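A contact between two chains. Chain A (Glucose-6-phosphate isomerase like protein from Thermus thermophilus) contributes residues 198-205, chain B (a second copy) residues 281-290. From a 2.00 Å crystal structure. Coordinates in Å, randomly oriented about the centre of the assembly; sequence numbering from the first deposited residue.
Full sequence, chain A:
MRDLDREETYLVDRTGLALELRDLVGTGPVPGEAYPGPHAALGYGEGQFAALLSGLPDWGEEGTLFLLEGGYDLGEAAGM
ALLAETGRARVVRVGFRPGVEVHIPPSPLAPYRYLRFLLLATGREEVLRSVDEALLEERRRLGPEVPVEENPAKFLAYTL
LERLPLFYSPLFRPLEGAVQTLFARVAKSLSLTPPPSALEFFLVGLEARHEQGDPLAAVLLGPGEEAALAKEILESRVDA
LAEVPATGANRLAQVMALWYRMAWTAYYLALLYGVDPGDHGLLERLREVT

Chain A 198-205: ALEFFLVG
Chain B, residues 281-290: GLLERLREVT

Two copies of one protein meet here through nearly antiparallel helices. Most of the chain A stretch is helical, as are residues 284-288 of chain B; the axes run at 153° and approach to 10.9 Å. In register, Glu A200 CA lies 7.4 Å from Leu B283 CA, and Val A204 CA 7.6 Å from Leu B282 CA. The contact is largely apolar, buries 352 Å², and has no hydrogen bond across it.

Leu B286 (chi1 t, chi2 p) is a large bump from chain B, and Leu B283 is nearly its equal in area covered. Leu B286 CD2 settles against backbone, 3.7 Å from Glu A200 CA and 3.9 Å from Leu A199 C. Leu A203 has the same rotamer and answers from chain A. Its CD2 fits among three residues: 3.5 Å from Leu B282 O, 3.9 Å from Leu B286 CB and 4.0 Å from Leu B283 CD2.

Leu B283 (m, t) starts sideways, but its end comes nearer. Its CD2 also meets Glu A200 CG at 3.9 Å and Val A204 CG1 at 4.0 Å. Thus Glu A200 (chi1 t, chi2 t) offers its aliphatic stem, while its OE2 is hydrogen-bonded elsewhere in the structure.

At the far end, Leu A199 CD1 (rotamer m, t) touches Thr B290 CG2 at 4.1 Å. Thr B290 (p) turns OG1 back to Leu B286 O, a 2.9 Å hydrogen bond, leaving its methyl for the contact.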

ATOM      1  N   ALA A 198      -4.274  -7.117   4.912  1.00  7.68           N
ATOM      2  CA  ALA A 198      -5.270  -6.226   5.499  1.00  8.78           C
ATOM      3  C   ALA A 198      -6.128  -6.749   6.651  1.00  8.48           C
ATOM      4  O   ALA A 198      -6.239  -6.090   7.687  1.00  8.62           O
ATOM      5  CB  ALA A 198      -6.176  -5.689   4.394  1.00  5.90           C
ATOM      6  N   LEU A 199      -6.755  -7.907   6.474  1.00  8.47           N
ATOM      7  CA  LEU A 199      -7.607  -8.442   7.530  1.00  8.88           C
ATOM      8  C   LEU A 199      -6.804  -8.665   8.813  1.00  9.09           C
ATOM      9  O   LEU A 199      -7.283  -8.377   9.912  1.00  9.13           O
ATOM     10  CB  LEU A 199      -8.287  -9.736   7.056  1.00  9.81           C
ATOM     11  CG  LEU A 199      -9.225  -9.548   5.850  1.00 11.21           C
ATOM     12  CD1 LEU A 199      -9.799 -10.887   5.425  1.00 12.79           C
ATOM     13  CD2 LEU A 199     -10.356  -8.577   6.208  1.00 12.36           C
ATOM     14  N   GLU A 200      -5.574  -9.152   8.668  1.00  8.84           N
ATOM     15  CA  GLU A 200      -4.696  -9.377   9.812  1.00  9.78           C
ATOM     16  C   GLU A 200      -4.496  -8.051  10.558  1.00  9.38           C
ATOM     17  O   GLU A 200      -4.593  -7.986  11.788  1.00  8.75           O
ATOM     18  CB  GLU A 200      -3.346  -9.897   9.322  1.00 12.49           C
ATOM     19  CG  GLU A 200      -2.346 -10.194  10.419  1.00 16.02           C
ATOM     20  CD  GLU A 200      -0.987 -10.585   9.870  1.00 18.50           C
ATOM     21  OE1 GLU A 200      -0.198  -9.683   9.511  1.00 18.66           O
ATOM     22  OE2 GLU A 200      -0.711 -11.796   9.786  1.00 21.21           O
ATOM     23  N   PHE A 201      -4.216  -7.006   9.779  1.00  9.04           N
ATOM     24  CA  PHE A 201      -3.983  -5.636  10.257  1.00  8.67           C
ATOM     25  C   PHE A 201      -5.177  -5.119  11.067  1.00  9.38           C
ATOM     26  O   PHE A 201      -5.007  -4.516  12.128  1.00  8.54           O
ATOM     27  CB  PHE A 201      -3.731  -4.737   9.030  1.00  8.78           C
ATOM     28  CG  PHE A 201      -3.581  -3.265   9.339  1.00 10.73           C
ATOM     29  CD1 PHE A 201      -2.391  -2.758   9.859  1.00 10.06           C
ATOM     30  CD2 PHE A 201      -4.617  -2.378   9.056  1.00  9.98           C
ATOM     31  CE1 PHE A 201      -2.236  -1.389  10.088  1.00 10.30           C
ATOM     32  CE2 PHE A 201      -4.472  -1.012   9.281  1.00 10.74           C
ATOM     33  CZ  PHE A 201      -3.280  -0.516   9.796  1.00  9.66           C
ATOM     34  N   PHE A 202      -6.381  -5.358  10.551  1.00  9.53           N
ATOM     35  CA  PHE A 202      -7.625  -4.936  11.201  1.00  9.58           C
ATOM     36  C   PHE A 202      -7.865  -5.653  12.528  1.00  9.49           C
ATOM     37  O   PHE A 202      -8.373  -5.069  13.486  1.00 10.18           O
ATOM     38  CB  PHE A 202      -8.825  -5.245  10.296  1.00 10.43           C
ATOM     39  CG  PHE A 202      -8.811  -4.526   8.975  1.00  9.95           C
ATOM     40  CD1 PHE A 202      -9.441  -5.086   7.870  1.00 10.66           C
ATOM     41  CD2 PHE A 202      -8.200  -3.282   8.842  1.00 11.22           C
ATOM     42  CE1 PHE A 202      -9.466  -4.416   6.645  1.00 11.22           C
ATOM     43  CE2 PHE A 202      -8.220  -2.606   7.626  1.00 12.38           C
ATOM     44  CZ  PHE A 202      -8.854  -3.174   6.526  1.00  9.59           C
ATOM     45  N   LEU A 203      -7.509  -6.930  12.567  1.00 10.13           N
ATOM     46  CA  LEU A 203      -7.735  -7.761  13.742  1.00 10.77           C
ATOM     47  C   LEU A 203      -6.836  -7.511  14.943  1.00 11.28           C
ATOM     48  O   LEU A 203      -7.308  -7.521  16.076  1.00 13.77           O
ATOM     49  CB  LEU A 203      -7.651  -9.239  13.342  1.00 10.49           C
ATOM     50  CG  LEU A 203      -7.981 -10.263  14.430  1.00 13.71           C
ATOM     51  CD1 LEU A 203      -9.394 -10.020  14.945  1.00 11.61           C
ATOM     52  CD2 LEU A 203      -7.850 -11.670  13.862  1.00 15.21           C
ATOM     53  N   VAL A 204      -5.548  -7.286  14.709  1.00 12.95           N
ATOM     54  CA  VAL A 204      -4.626  -7.073  15.813  1.00 11.34           C
ATOM     55  C   VAL A 204      -4.034  -5.672  15.947  1.00 11.40           C
ATOM     56  O   VAL A 204      -3.476  -5.338  16.989  1.00  9.52           O
ATOM     57  CB  VAL A 204      -3.476  -8.096  15.751  1.00 13.07           C
ATOM     58  CG1 VAL A 204      -4.039  -9.499  15.869  1.00 15.37           C
ATOM     59  CG2 VAL A 204      -2.701  -7.946  14.453  1.00 12.98           C
ATOM     60  N   GLY A 205      -4.170  -4.847  14.910  1.00 10.57           N
ATOM     61  CA  GLY A 205      -3.612  -3.502  14.955  1.00 10.17           C
ATOM     62  C   GLY A 205      -4.239  -2.497  15.912  1.00 11.11           C
ATOM     63  O   GLY A 205      -3.674  -1.427  16.152  1.00  7.59           O
TER
ATOM     64  N   GLY B 281      -2.439 -17.226  19.734  1.00 33.15           N
ATOM     65  CA  GLY B 281      -3.765 -17.623  19.291  1.00 33.09           C
ATOM     66  C   GLY B 281      -4.742 -16.595  18.751  1.00 33.14           C
ATOM     67  O   GLY B 281      -5.884 -16.942  18.458  1.00 33.35           O
ATOM     68  N   LEU B 282      -4.316 -15.346  18.605  1.00 32.49           N
ATOM     69  CA  LEU B 282      -5.207 -14.300  18.102  1.00 32.45           C
ATOM     70  C   LEU B 282      -5.538 -14.399  16.614  1.00 31.33           C
ATOM     71  O   LEU B 282      -6.588 -13.928  16.177  1.00 29.92           O
ATOM     72  CB  LEU B 282      -4.607 -12.917  18.382  1.00 33.91           C
ATOM     73  CG  LEU B 282      -4.679 -12.378  19.815  1.00 35.87           C
ATOM     74  CD1 LEU B 282      -4.201 -13.430  20.798  1.00 35.98           C
ATOM     75  CD2 LEU B 282      -3.837 -11.114  19.921  1.00 36.06           C
ATOM     76  N   LEU B 283      -4.647 -15.010  15.839  1.00 29.37           N
ATOM     77  CA  LEU B 283      -4.847 -15.127  14.400  1.00 27.89           C
ATOM     78  C   LEU B 283      -5.339 -16.495  13.942  1.00 27.80           C
ATOM     79  O   LEU B 283      -5.700 -16.667  12.780  1.00 26.02           O
ATOM     80  CB  LEU B 283      -3.546 -14.774  13.670  1.00 26.23           C
ATOM     81  CG  LEU B 283      -3.051 -13.335  13.844  1.00 24.90           C
ATOM     82  CD1 LEU B 283      -1.646 -13.187  13.284  1.00 20.54           C
ATOM     83  CD2 LEU B 283      -4.009 -12.383  13.145  1.00 26.64           C
ATOM     84  N   GLU B 284      -5.363 -17.461  14.856  1.00 29.12           N
ATOM     85  CA  GLU B 284      -5.814 -18.814  14.538  1.00 30.58           C
ATOM     86  C   GLU B 284      -7.147 -18.812  13.786  1.00 29.30           C
ATOM     87  O   GLU B 284      -7.239 -19.313  12.666  1.00 29.13           O
ATOM     88  CB  GLU B 284      -5.956 -19.630  15.825  1.00 35.37           C
ATOM     89  CG  GLU B 284      -4.647 -19.859  16.562  1.00 40.84           C
ATOM     90  CD  GLU B 284      -3.732 -20.824  15.835  1.00 44.75           C
ATOM     91  OE1 GLU B 284      -2.589 -21.023  16.299  1.00 46.66           O
ATOM     92  OE2 GLU B 284      -4.159 -21.385  14.802  1.00 48.09           O
ATOM     93  N   ARG B 285      -8.176 -18.249  14.411  1.00 27.52           N
ATOM     94  CA  ARG B 285      -9.499 -18.180  13.804  1.00 26.52           C
ATOM     95  C   ARG B 285      -9.451 -17.556  12.409  1.00 23.97           C
ATOM     96  O   ARG B 285      -9.997 -18.112  11.459  1.00 22.65           O
ATOM     97  CB  ARG B 285     -10.443 -17.353  14.682  1.00 32.44           C
ATOM     98  CG  ARG B 285     -10.614 -17.850  16.113  1.00 40.78           C
ATOM     99  CD  ARG B 285     -11.562 -19.041  16.214  1.00 46.84           C
ATOM    100  NE  ARG B 285     -11.919 -19.322  17.604  1.00 51.33           N
ATOM    101  CZ  ARG B 285     -12.771 -20.271  17.986  1.00 53.63           C
ATOM    102  NH1 ARG B 285     -13.363 -21.040  17.082  1.00 54.17           N
ATOM    103  NH2 ARG B 285     -13.034 -20.447  19.276  1.00 53.28           N
ATOM    104  N   LEU B 286      -8.798 -16.401  12.292  1.00 20.31           N
ATOM    105  CA  LEU B 286      -8.708 -15.705  11.009  1.00 20.25           C
ATOM    106  C   LEU B 286      -8.146 -16.560   9.877  1.00 18.70           C
ATOM    107  O   LEU B 286      -8.692 -16.570   8.774  1.00 16.10           O
ATOM    108  CB  LEU B 286      -7.867 -14.429  11.145  1.00 20.75           C
ATOM    109  CG  LEU B 286      -7.858 -13.555   9.884  1.00 21.08           C
ATOM    110  CD1 LEU B 286      -9.274 -13.095   9.587  1.00 21.57           C
ATOM    111  CD2 LEU B 286      -6.945 -12.350  10.076  1.00 22.39           C
ATOM    112  N   ARG B 287      -7.053 -17.272  10.140  1.00 18.81           N
ATOM    113  CA  ARG B 287      -6.451 -18.118   9.113  1.00 21.11           C
ATOM    114  C   ARG B 287      -7.424 -19.210   8.652  1.00 21.24           C
ATOM    115  O   ARG B 287      -7.412 -19.614   7.491  1.00 21.68           O
ATOM    116  CB  ARG B 287      -5.155 -18.752   9.637  1.00 23.01           C
ATOM    117  CG  ARG B 287      -3.888 -18.287   8.910  1.00 25.03           C
ATOM    118  CD  ARG B 287      -2.887 -17.622   9.849  1.00 26.86           C
ATOM    119  NE  ARG B 287      -2.622 -18.438  11.031  1.00 27.55           N
ATOM    120  CZ  ARG B 287      -1.871 -18.055  12.057  1.00 25.25           C
ATOM    121  NH1 ARG B 287      -1.699 -18.863  13.093  1.00 26.78           N
ATOM    122  NH2 ARG B 287      -1.288 -16.869  12.050  1.00 27.69           N
ATOM    123  N   GLU B 288      -8.275 -19.677   9.558  1.00 21.57           N
ATOM    124  CA  GLU B 288      -9.235 -20.722   9.215  1.00 23.59           C
ATOM    125  C   GLU B 288     -10.277 -20.298   8.194  1.00 23.75           C
ATOM    126  O   GLU B 288     -10.619 -21.068   7.295  1.00 25.61           O
ATOM    127  CB  GLU B 288      -9.955 -21.224  10.468  1.00 25.76           C
ATOM    128  CG  GLU B 288      -9.056 -21.999  11.399  1.00 28.88           C
ATOM    129  CD  GLU B 288      -8.311 -23.103  10.677  1.00 31.49           C
ATOM    130  OE1 GLU B 288      -8.938 -24.122  10.316  1.00 33.40           O
ATOM    131  OE2 GLU B 288      -7.091 -22.948  10.458  1.00 34.94           O
ATOM    132  N   VAL B 289     -10.789 -19.080   8.331  1.00 22.08           N
ATOM    133  CA  VAL B 289     -11.814 -18.601   7.417  1.00 20.83           C
ATOM    134  C   VAL B 289     -11.286 -17.870   6.191  1.00 20.61           C
ATOM    135  O   VAL B 289     -12.056 -17.251   5.465  1.00 19.80           O
ATOM    136  CB  VAL B 289     -12.828 -17.687   8.151  1.00 20.98           C
ATOM    137  CG1 VAL B 289     -13.595 -18.497   9.188  1.00 20.60           C
ATOM    138  CG2 VAL B 289     -12.106 -16.525   8.813  1.00 19.26           C
ATOM    139  N   THR B 290      -9.979 -17.936   5.953  1.00 19.04           N
ATOM    140  CA  THR B 290      -9.415 -17.268   4.786  1.00 19.00           C
ATOM    141  C   THR B 290      -8.416 -18.150   4.039  1.00 18.46           C
ATOM    142  O   THR B 290      -7.576 -17.596   3.302  1.00 17.69           O
ATOM    143  CB  THR B 290      -8.720 -15.940   5.181  1.00 19.38           C
ATOM    144  OG1 THR B 290      -7.667 -16.200   6.122  1.00 18.33           O
ATOM    145  CG2 THR B 290      -9.723 -14.983   5.799  1.00 16.82           C
ATOM    146  OXT THR B 290      -8.500 -19.388   4.184  1.00 21.41           O
TER